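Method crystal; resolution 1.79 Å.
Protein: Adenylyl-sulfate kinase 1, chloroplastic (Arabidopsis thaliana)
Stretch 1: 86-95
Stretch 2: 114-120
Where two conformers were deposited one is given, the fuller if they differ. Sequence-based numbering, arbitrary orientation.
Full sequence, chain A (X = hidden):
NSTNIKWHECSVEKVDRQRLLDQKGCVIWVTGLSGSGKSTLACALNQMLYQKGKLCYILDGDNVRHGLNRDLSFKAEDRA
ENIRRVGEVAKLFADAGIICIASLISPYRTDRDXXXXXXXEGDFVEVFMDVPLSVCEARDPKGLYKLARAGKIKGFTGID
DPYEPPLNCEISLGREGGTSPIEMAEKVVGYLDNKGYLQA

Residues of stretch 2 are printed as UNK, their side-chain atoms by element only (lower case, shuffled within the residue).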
# COMPACT_ATOMS: atom_id res chain seq x y z
N VAL A 86 3.90 7.87 -0.05
CA VAL A 86 3.03 7.51 -1.17
C VAL A 86 3.81 6.81 -2.28
O VAL A 86 3.32 5.83 -2.85
CB VAL A 86 2.23 8.71 -1.71
CG1 VAL A 86 1.52 8.33 -3.00
CG2 VAL A 86 1.21 9.18 -0.68
N GLY A 87 5.01 7.28 -2.57
CA GLY A 87 5.88 6.61 -3.55
C GLY A 87 6.17 5.16 -3.16
O GLY A 87 6.16 4.26 -4.00
N GLU A 88 6.46 4.93 -1.88
CA GLU A 88 6.74 3.58 -1.41
C GLU A 88 5.51 2.68 -1.50
O GLU A 88 5.59 1.51 -1.87
CB GLU A 88 7.31 3.60 0.01
CG GLU A 88 8.74 4.21 0.10
CD GLU A 88 9.86 3.23 -0.29
OE1 GLU A 88 9.61 2.15 -0.89
OE2 GLU A 88 11.03 3.55 0.01
N VAL A 89 4.35 3.22 -1.15
CA VAL A 89 3.13 2.43 -1.24
C VAL A 89 2.76 2.14 -2.69
O VAL A 89 2.37 1.02 -3.04
CB VAL A 89 1.97 3.10 -0.51
CG1 VAL A 89 0.67 2.33 -0.76
CG2 VAL A 89 2.29 3.15 0.99
N ALA A 90 2.92 3.14 -3.56
CA ALA A 90 2.69 2.96 -4.99
C ALA A 90 3.58 1.85 -5.55
O ALA A 90 3.16 1.06 -6.39
CB ALA A 90 2.93 4.26 -5.73
N LYS A 91 4.82 1.79 -5.08
CA LYS A 91 5.74 0.76 -5.51
C LYS A 91 5.23 -0.62 -5.10
O LYS A 91 5.34 -1.58 -5.87
CB LYS A 91 7.12 1.02 -4.91
CG LYS A 91 8.09 -0.12 -5.14
CD LYS A 91 9.47 0.28 -4.67
CE LYS A 91 10.47 -0.83 -4.91
NZ LYS A 91 11.83 -0.40 -4.50
N LEU A 92 4.68 -0.73 -3.89
CA LEU A 92 4.11 -2.01 -3.45
C LEU A 92 2.92 -2.42 -4.33
O LEU A 92 2.79 -3.59 -4.71
CB LEU A 92 3.68 -1.93 -1.98
CG LEU A 92 4.79 -1.60 -0.97
CD1 LEU A 92 4.20 -1.36 0.42
CD2 LEU A 92 5.84 -2.71 -0.92
N PHE A 93 2.06 -1.46 -4.65
CA PHE A 93 0.94 -1.77 -5.53
C PHE A 93 1.38 -2.21 -6.93
O PHE A 93 0.81 -3.13 -7.51
CB PHE A 93 -0.04 -0.59 -5.64
CG PHE A 93 -1.08 -0.58 -4.56
CD1 PHE A 93 -2.27 -1.26 -4.72
CD2 PHE A 93 -0.85 0.10 -3.37
CE1 PHE A 93 -3.24 -1.25 -3.72
CE2 PHE A 93 -1.82 0.11 -2.37
CZ PHE A 93 -3.01 -0.56 -2.55
N ALA A 94 2.37 -1.51 -7.47
CA ALA A 94 2.94 -1.90 -8.76
C ALA A 94 3.51 -3.31 -8.67
O ALA A 94 3.38 -4.11 -9.61
CB ALA A 94 4.04 -0.89 -9.17
N ASP A 95 4.15 -3.64 -7.55
CA ASP A 95 4.76 -4.95 -7.40
C ASP A 95 3.66 -6.03 -7.30
O ASP A 95 3.87 -7.18 -7.72
CB ASP A 95 5.69 -4.98 -6.18
CG ASP A 95 6.47 -6.28 -6.07
OD1 ASP A 95 7.02 -6.72 -7.09
OD2 ASP A 95 6.53 -6.84 -4.95
N UNK A 114 12.55 11.20 -6.56
CA UNK A 114 12.93 10.09 -5.69
C UNK A 114 11.91 8.95 -5.77
O UNK A 114 12.29 7.78 -5.71
c UNK A 114 13.09 10.58 -4.25
N UNK A 115 10.64 9.28 -5.96
CA UNK A 115 9.63 8.24 -6.14
C UNK A 115 9.89 7.48 -7.43
O UNK A 115 9.75 6.26 -7.49
c UNK A 115 8.22 8.83 -6.18
s UNK A 115 7.72 9.55 -4.62
N UNK A 116 10.26 8.22 -8.47
CA UNK A 116 10.62 7.60 -9.75
C UNK A 116 11.79 6.63 -9.61
O UNK A 116 11.78 5.56 -10.21
n UNK A 116 9.01 10.69 -14.89
c UNK A 116 10.02 9.87 -14.58
c UNK A 116 11.53 8.15 -12.10
n UNK A 116 10.24 8.80 -15.33
c UNK A 116 11.90 9.29 -13.08
c UNK A 116 10.95 8.69 -10.80
n UNK A 116 10.77 10.11 -13.51
N UNK A 117 12.80 7.01 -8.83
CA UNK A 117 13.98 6.17 -8.68
C UNK A 117 13.70 4.87 -7.91
O UNK A 117 14.49 3.93 -7.97
o UNK A 117 14.84 7.19 -6.65
c UNK A 117 15.12 6.94 -8.01
N UNK A 118 12.58 4.84 -7.19
CA UNK A 118 12.16 3.64 -6.45
C UNK A 118 11.76 2.53 -7.41
O UNK A 118 11.77 1.35 -7.05
c UNK A 118 10.98 3.93 -5.53
c UNK A 118 11.21 4.84 -4.32
c UNK A 118 9.91 5.02 -3.52
c UNK A 118 12.32 4.26 -3.45
N UNK A 119 11.44 2.91 -8.63
CA UNK A 119 10.85 1.97 -9.58
C UNK A 119 11.78 1.68 -10.74
O UNK A 119 12.59 2.53 -11.11
c UNK A 119 7.40 1.26 -9.51
c UNK A 119 7.69 3.64 -8.81
c UNK A 119 9.50 2.50 -10.09
c UNK A 119 8.38 2.34 -9.06
N UNK A 120 11.67 0.48 -11.32
CA UNK A 120 12.43 0.13 -12.53
C UNK A 120 12.12 1.12 -13.65
O UNK A 120 11.03 1.69 -13.68
c UNK A 120 10.74 -0.59 -10.91
c UNK A 120 11.29 -1.79 -11.62
c UNK A 120 11.89 -1.26 -12.89

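Position 114 carries one side-chain carbon and nothing beyond it. That carbon lies far from the helix of residues 86-95, out of its reach, and a lone CB means Ala 114. It sits in a helix that begins earlier in the chain and adds nothing to the contact.

Position 115 has one carbon followed by one sulfur, and the sulfur lies 3.6 Å from CA of Gly 87. A CB bonded directly to sulfur with no further atom is the mark of Cys 115. Its CA-to-CB bond points sideways, yet with chi1 in the m well its SG reaches the glycine. The backbones approach closely here, the CA atoms of Gly 87 and Cys 115 being 4.8 Å apart. Glycine is what makes this approach possible: an ideal CB on Gly 87 would point toward the second stretch and fall 2.4 Å from SG of Cys 115, a clash.

Position 116 shows three carbons, a nitrogen, and then a carbon carrying two more nitrogens. The side chain is out of reach of the helix of residues 86-95 and touches none of it. This guanidinium on a three-carbon stem is Arg 116; its two terminal nitrogens are hydrogen-bonded elsewhere in the structure.

Position 117 has one carbon and one oxygen, with no second branch on the CB, and it too is out of reach of the helix, so it is Ser 117. Its OG, with chi1 near p, lies 2.8 Å from the backbone O of Ala 114, one turn back in its own segment.

Position 118 has four carbons, forked at the second. One terminal carbon of position 118 lies 3.8 Å from C of Gly 87 and 3.7 Å from CD of Glu 88, whose side chain starts away from the contact but bends back at its end. The skeleton is that of leucine: Leu 118. Its CA-to-CB bond points toward the helix, and it has the largest area covered by the other stretch of any residue here. The backbone O of Leu 118 accepts a hydrogen bond from NZ of Lys 91 at 3.1 Å.

Position 119 again has four carbons forked at the second. One terminal carbon of position 119 lies 4.0 Å from CB of Ala 94 and 4.4 Å from CA of Lys 91. This is Leu 119. The CA-to-CB bond runs sideways, but the end of the side chain turns nearer.

Position 120 has three carbons closing a ring onto its own backbone nitrogen, and makes no contact with the helix. It is Pro 120, which leads the loop off.

The rules are compact. Gly 87 supplies a place without a side chain, where Cys 115 and Leu 118 can settle against bare backbone. One turn on, Lys 91, with all four chi angles t, reaches alongside Leu 118, its CD 4.0 Å from CB of Leu 118, and places its amine on a carbonyl. A further turn along, small Ala 94 meets Leu 119. One hydrogen bond joins the two stretches.

Stretch 2, residues 114-120: ACRSLLP
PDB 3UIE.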